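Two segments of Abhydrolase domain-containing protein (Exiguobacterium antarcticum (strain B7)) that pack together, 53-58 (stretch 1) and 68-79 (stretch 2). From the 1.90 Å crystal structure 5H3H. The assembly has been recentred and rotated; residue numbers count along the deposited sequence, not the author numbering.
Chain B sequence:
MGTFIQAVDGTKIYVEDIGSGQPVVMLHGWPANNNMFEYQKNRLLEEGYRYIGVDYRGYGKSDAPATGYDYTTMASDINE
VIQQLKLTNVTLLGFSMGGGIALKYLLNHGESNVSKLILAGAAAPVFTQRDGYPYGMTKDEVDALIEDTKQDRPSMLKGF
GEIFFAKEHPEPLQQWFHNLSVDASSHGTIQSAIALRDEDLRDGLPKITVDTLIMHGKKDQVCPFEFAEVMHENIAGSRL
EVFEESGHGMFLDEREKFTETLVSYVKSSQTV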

ATOM      1  N   GLY B  53      22.597   2.163  -2.717  1.00 20.90           N
ATOM      2  CA  GLY B  53      22.659   0.902  -3.474  1.00 19.29           C
ATOM      3  C   GLY B  53      22.490  -0.235  -2.497  1.00 19.21           C
ATOM      4  O   GLY B  53      23.374  -0.431  -1.658  1.00 24.52           O
ATOM      5  N   VAL B  54      21.372  -0.922  -2.586  1.00 18.65           N
ATOM      6  CA  VAL B  54      21.090  -2.023  -1.687  1.00 22.00           C
ATOM      7  C   VAL B  54      21.704  -3.326  -2.206  1.00 22.57           C
ATOM      8  O   VAL B  54      21.632  -3.616  -3.441  1.00 20.74           O
ATOM      9  CB  VAL B  54      19.607  -2.230  -1.411  1.00 25.75           C
ATOM     10  CG1 VAL B  54      18.908  -0.922  -0.989  1.00 23.97           C
ATOM     11  CG2 VAL B  54      18.920  -2.846  -2.584  1.00 31.18           C
ATOM     12  N   ASP B  55      22.334  -4.097  -1.317  1.00 21.65           N
ATOM     13  CA  ASP B  55      22.688  -5.508  -1.674  1.00 20.18           C
ATOM     14  C   ASP B  55      21.595  -6.310  -1.074  1.00 18.75           C
ATOM     15  O   ASP B  55      21.441  -6.231   0.150  1.00 20.72           O
ATOM     16  CB  ASP B  55      24.023  -5.961  -1.063  1.00 19.81           C
ATOM     17  CG  ASP B  55      25.262  -5.315  -1.698  1.00 21.26           C
ATOM     18  OD1 ASP B  55      25.178  -4.650  -2.763  1.00 23.78           O
ATOM     19  OD2 ASP B  55      26.353  -5.510  -1.139  1.00 22.50           O
ATOM     20  N   TYR B  56      20.828  -7.068  -1.849  1.00 16.50           N
ATOM     21  CA  TYR B  56      19.782  -7.878  -1.265  1.00 20.82           C
ATOM     22  C   TYR B  56      20.406  -8.916  -0.369  1.00 19.71           C
ATOM     23  O   TYR B  56      21.607  -9.281  -0.518  1.00 19.92           O
ATOM     24  CB  TYR B  56      18.899  -8.627  -2.267  1.00 21.36           C
ATOM     25  CG  TYR B  56      18.419  -7.838  -3.404  1.00 23.66           C
ATOM     26  CD1 TYR B  56      17.585  -6.744  -3.236  1.00 25.16           C
ATOM     27  CD2 TYR B  56      18.713  -8.247  -4.690  1.00 23.78           C
ATOM     28  CE1 TYR B  56      17.142  -6.004  -4.344  1.00 24.11           C
ATOM     29  CE2 TYR B  56      18.273  -7.546  -5.777  1.00 22.41           C
ATOM     30  CZ  TYR B  56      17.509  -6.413  -5.618  1.00 23.77           C
ATOM     31  OH  TYR B  56      17.148  -5.783  -6.780  1.00 21.36           O
ATOM     32  N   ARG B  57      19.568  -9.451   0.507  1.00 23.28           N
ATOM     33  CA  ARG B  57      19.933 -10.675   1.178  1.00 22.08           C
ATOM     34  C   ARG B  57      20.437 -11.680   0.129  1.00 20.73           C
ATOM     35  O   ARG B  57      19.860 -11.826  -0.929  1.00 20.05           O
ATOM     36  CB  ARG B  57      18.814 -11.315   1.969  1.00 21.88           C
ATOM     37  CG  ARG B  57      17.546 -11.639   1.262  1.00 24.16           C
ATOM     38  CD  ARG B  57      16.620 -12.357   2.241  1.00 26.67           C
ATOM     39  NE  ARG B  57      15.905 -11.460   3.141  1.00 24.78           N
ATOM     40  CZ  ARG B  57      15.213 -11.861   4.214  1.00 27.19           C
ATOM     41  NH1 ARG B  57      14.554 -10.950   4.960  1.00 27.67           N
ATOM     42  NH2 ARG B  57      15.182 -13.146   4.572  1.00 24.04           N
ATOM     43  N   GLY B  58      21.502 -12.355   0.489  1.00 22.56           N
ATOM     44  CA  GLY B  58      22.090 -13.370  -0.383  1.00 22.47           C
ATOM     45  C   GLY B  58      23.214 -12.834  -1.279  1.00 22.65           C
ATOM     46  O   GLY B  58      23.865 -13.644  -1.930  1.00 21.09           O
ATOM     47  N   GLY B  68      13.562 -16.410   2.173  1.00 26.57           N
ATOM     48  CA  GLY B  68      13.011 -15.088   2.006  1.00 27.62           C
ATOM     49  C   GLY B  68      13.404 -14.378   0.726  1.00 28.43           C
ATOM     50  O   GLY B  68      13.432 -13.161   0.709  1.00 28.32           O
ATOM     51  N   TYR B  69      13.621 -15.129  -0.356  1.00 27.08           N
ATOM     52  CA  TYR B  69      14.039 -14.574  -1.650  1.00 27.16           C
ATOM     53  C   TYR B  69      12.863 -14.264  -2.559  1.00 27.40           C
ATOM     54  O   TYR B  69      13.048 -13.729  -3.668  1.00 25.86           O
ATOM     55  CB  TYR B  69      15.099 -15.501  -2.301  1.00 26.36           C
ATOM     56  CG  TYR B  69      16.356 -15.577  -1.459  1.00 23.40           C
ATOM     57  CD1 TYR B  69      17.379 -14.680  -1.631  1.00 22.62           C
ATOM     58  CD2 TYR B  69      16.478 -16.488  -0.443  1.00 21.56           C
ATOM     59  CE1 TYR B  69      18.502 -14.709  -0.836  1.00 21.57           C
ATOM     60  CE2 TYR B  69      17.574 -16.520   0.345  1.00 21.12           C
ATOM     61  CZ  TYR B  69      18.608 -15.649   0.130  1.00 21.21           C
ATOM     62  OH  TYR B  69      19.723 -15.641   0.927  1.00 19.50           O
ATOM     63  N   ASP B  70      11.657 -14.589  -2.071  1.00 25.00           N
ATOM     64  CA  ASP B  70      10.377 -14.264  -2.726  1.00 24.67           C
ATOM     65  C   ASP B  70      10.231 -12.760  -2.732  1.00 22.65           C
ATOM     66  O   ASP B  70      10.877 -12.051  -1.915  1.00 24.36           O
ATOM     67  CB  ASP B  70       9.221 -14.947  -1.991  1.00 25.54           C
ATOM     68  CG  ASP B  70       9.144 -14.525  -0.509  1.00 30.10           C
ATOM     69  OD1 ASP B  70       9.933 -15.074   0.294  1.00 30.92           O
ATOM     70  OD2 ASP B  70       8.354 -13.605  -0.173  1.00 28.44           O
ATOM     71  N   TYR B  71       9.532 -12.232  -3.710  1.00 20.82           N
ATOM     72  CA  TYR B  71       9.523 -10.746  -3.899  1.00 20.60           C
ATOM     73  C   TYR B  71       8.823 -10.080  -2.735  1.00 21.54           C
ATOM     74  O   TYR B  71       9.193  -8.964  -2.365  1.00 22.16           O
ATOM     75  CB  TYR B  71       8.861 -10.340  -5.188  1.00 22.39           C
ATOM     76  CG  TYR B  71       9.657 -10.621  -6.473  1.00 26.11           C
ATOM     77  CD1 TYR B  71      10.899 -11.264  -6.454  1.00 29.20           C
ATOM     78  CD2 TYR B  71       9.135 -10.304  -7.708  1.00 25.54           C
ATOM     79  CE1 TYR B  71      11.587 -11.553  -7.649  1.00 29.54           C
ATOM     80  CE2 TYR B  71       9.826 -10.586  -8.900  1.00 27.90           C
ATOM     81  CZ  TYR B  71      11.045 -11.222  -8.849  1.00 28.00           C
ATOM     82  OH  TYR B  71      11.749 -11.477 -10.002  1.00 27.83           O
ATOM     83  N   THR B  72       7.827 -10.754  -2.142  1.00 22.14           N
ATOM     84  CA  THR B  72       7.179 -10.188  -0.938  1.00 24.18           C
ATOM     85  C   THR B  72       8.217  -9.908   0.140  1.00 25.01           C
ATOM     86  O   THR B  72       8.315  -8.789   0.585  1.00 26.64           O
ATOM     87  CB  THR B  72       6.055 -11.073  -0.372  1.00 27.73           C
ATOM     88  OG1 THR B  72       4.999 -11.172  -1.341  1.00 28.81           O
ATOM     89  CG2 THR B  72       5.495 -10.481   0.959  1.00 27.93           C
ATOM     90  N   THR B  73       8.974 -10.920   0.576  1.00 22.19           N
ATOM     91  CA  THR B  73       9.999 -10.702   1.610  1.00 23.17           C
ATOM     92  C   THR B  73      11.061  -9.706   1.144  1.00 20.04           C
ATOM     93  O   THR B  73      11.541  -8.924   1.893  1.00 23.52           O
ATOM     94  CB  THR B  73      10.741 -12.027   2.012  1.00 25.70           C
ATOM     95  OG1 THR B  73       9.807 -13.051   2.419  1.00 27.68           O
ATOM     96  CG2 THR B  73      11.702 -11.781   3.173  1.00 27.65           C
ATOM     97  N   MET B  74      11.501  -9.799  -0.098  1.00 20.63           N
ATOM     98  CA  MET B  74      12.523  -8.857  -0.645  1.00 22.10           C
ATOM     99  C   MET B  74      12.049  -7.393  -0.633  1.00 21.33           C
ATOM    100  O   MET B  74      12.831  -6.486  -0.333  1.00 23.44           O
ATOM    101  CB  MET B  74      12.829  -9.239  -2.116  1.00 26.75           C
ATOM    102  CG  MET B  74      13.565 -10.577  -2.351  1.00 32.37           C
ATOM    103  SD  MET B  74      15.319 -10.557  -1.880  1.00 37.41           S
ATOM    104  CE  MET B  74      14.982 -10.893  -0.174  1.00 46.07           C
ATOM    105  N   ALA B  75      10.793  -7.208  -1.054  1.00 21.47           N
ATOM    106  CA  ALA B  75      10.128  -5.921  -1.024  1.00 23.75           C
ATOM    107  C   ALA B  75      10.017  -5.417   0.420  1.00 24.59           C
ATOM    108  O   ALA B  75      10.219  -4.215   0.670  1.00 23.94           O
ATOM    109  CB  ALA B  75       8.762  -6.003  -1.661  1.00 24.21           C
ATOM    110  N   SER B  76       9.762  -6.339   1.355  1.00 22.78           N
ATOM    111  CA  SER B  76       9.787  -5.992   2.810  1.00 23.79           C
ATOM    112  C   SER B  76      11.152  -5.473   3.223  1.00 23.29           C
ATOM    113  O   SER B  76      11.233  -4.505   3.994  1.00 22.40           O
ATOM    114  CB  SER B  76       9.370  -7.162   3.692  1.00 23.55           C
ATOM    115  OG  SER B  76       9.414  -6.751   5.040  1.00 25.89           O
ATOM    116  N   ASP B  77      12.227  -6.082   2.681  1.00 21.52           N
ATOM    117  CA  ASP B  77      13.594  -5.605   2.999  1.00 21.60           C
ATOM    118  C   ASP B  77      13.784  -4.230   2.470  1.00 20.36           C
ATOM    119  O   ASP B  77      14.367  -3.394   3.119  1.00 20.08           O
ATOM    120  CB  ASP B  77      14.745  -6.493   2.484  1.00 23.71           C
ATOM    121  CG  ASP B  77      14.754  -7.927   3.094  1.00 30.77           C
ATOM    122  OD1 ASP B  77      14.143  -8.171   4.151  1.00 27.44           O
ATOM    123  OD2 ASP B  77      15.374  -8.847   2.494  1.00 32.62           O
ATOM    124  N   ILE B  78      13.275  -3.958   1.273  1.00 20.26           N
ATOM    125  CA  ILE B  78      13.394  -2.588   0.754  1.00 21.65           C
ATOM    126  C   ILE B  78      12.625  -1.587   1.661  1.00 21.09           C
ATOM    127  O   ILE B  78      13.132  -0.513   1.897  1.00 19.68           O
ATOM    128  CB  ILE B  78      12.932  -2.455  -0.687  1.00 22.24           C
ATOM    129  CG1 ILE B  78      13.779  -3.419  -1.576  1.00 22.51           C
ATOM    130  CG2 ILE B  78      13.012  -1.007  -1.160  1.00 23.87           C
ATOM    131  CD1 ILE B  78      15.266  -3.434  -1.312  1.00 23.60           C
ATOM    132  N   ASN B  79      11.467  -1.991   2.147  1.00 22.90           N
ATOM    133  CA  ASN B  79      10.685  -1.153   3.073  1.00 24.01           C
ATOM    134  C   ASN B  79      11.499  -0.830   4.275  1.00 23.74           C
ATOM    135  O   ASN B  79      11.599   0.325   4.647  1.00 26.45           O
ATOM    136  CB  ASN B  79       9.370  -1.803   3.478  1.00 25.57           C
ATOM    137  CG  ASN B  79       8.546  -0.924   4.437  1.00 28.75           C
ATOM    138  OD1 ASN B  79       8.092   0.187   4.083  1.00 27.38           O
ATOM    139  ND2 ASN B  79       8.386  -1.402   5.661  1.00 28.91           N
TER
HETATM  140  O   HOH W   1      16.787  -8.142   0.374  1.00 32.58           O

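G68 opens the second stretch at a spot with no room for a side chain: an ideal CB would sit 2.5 Å from R57 NH2, and the backbone angles call for glycine on their own account. Its carbonyl O lies over one face of the R57 guanidinium. Y69 leaves its CA sideways, but its ring reaches back so that R57 CD lies over one face, with R57 O 3.2 Å from Y69 CE1. G58 CA meets the ring edge, 3.5 Å from Y69 OH; a CB on G58 would run into Y69 CE1.

D70 touches nothing across the contact, yet it caps the helix that does: its OD2 caps T73 N at 2.9 Å, and its OD1 accepts from T73 OG1. T73, thus anchored, lays CG2 over the guanidinium, 3.5 Å from R57 NH1. M74 brings SD within 4.1 Å of Y56 CB, oblique to the ring.

D77, one helical turn past T73, supplies the negative charge. R57 NE donates to D77 OD2 at 2.7 Å and R57 NH1 to D77 OD1 at 2.9 Å, a two-pronged salt bridge in the guanidinium plane. One water accepts from R57 N and donates to D77 OD2, tying backbone to carboxylate. I78 finishes in apolar packing, its CD1 3.9 Å from V54 CG2 and near the Y56 ring edge.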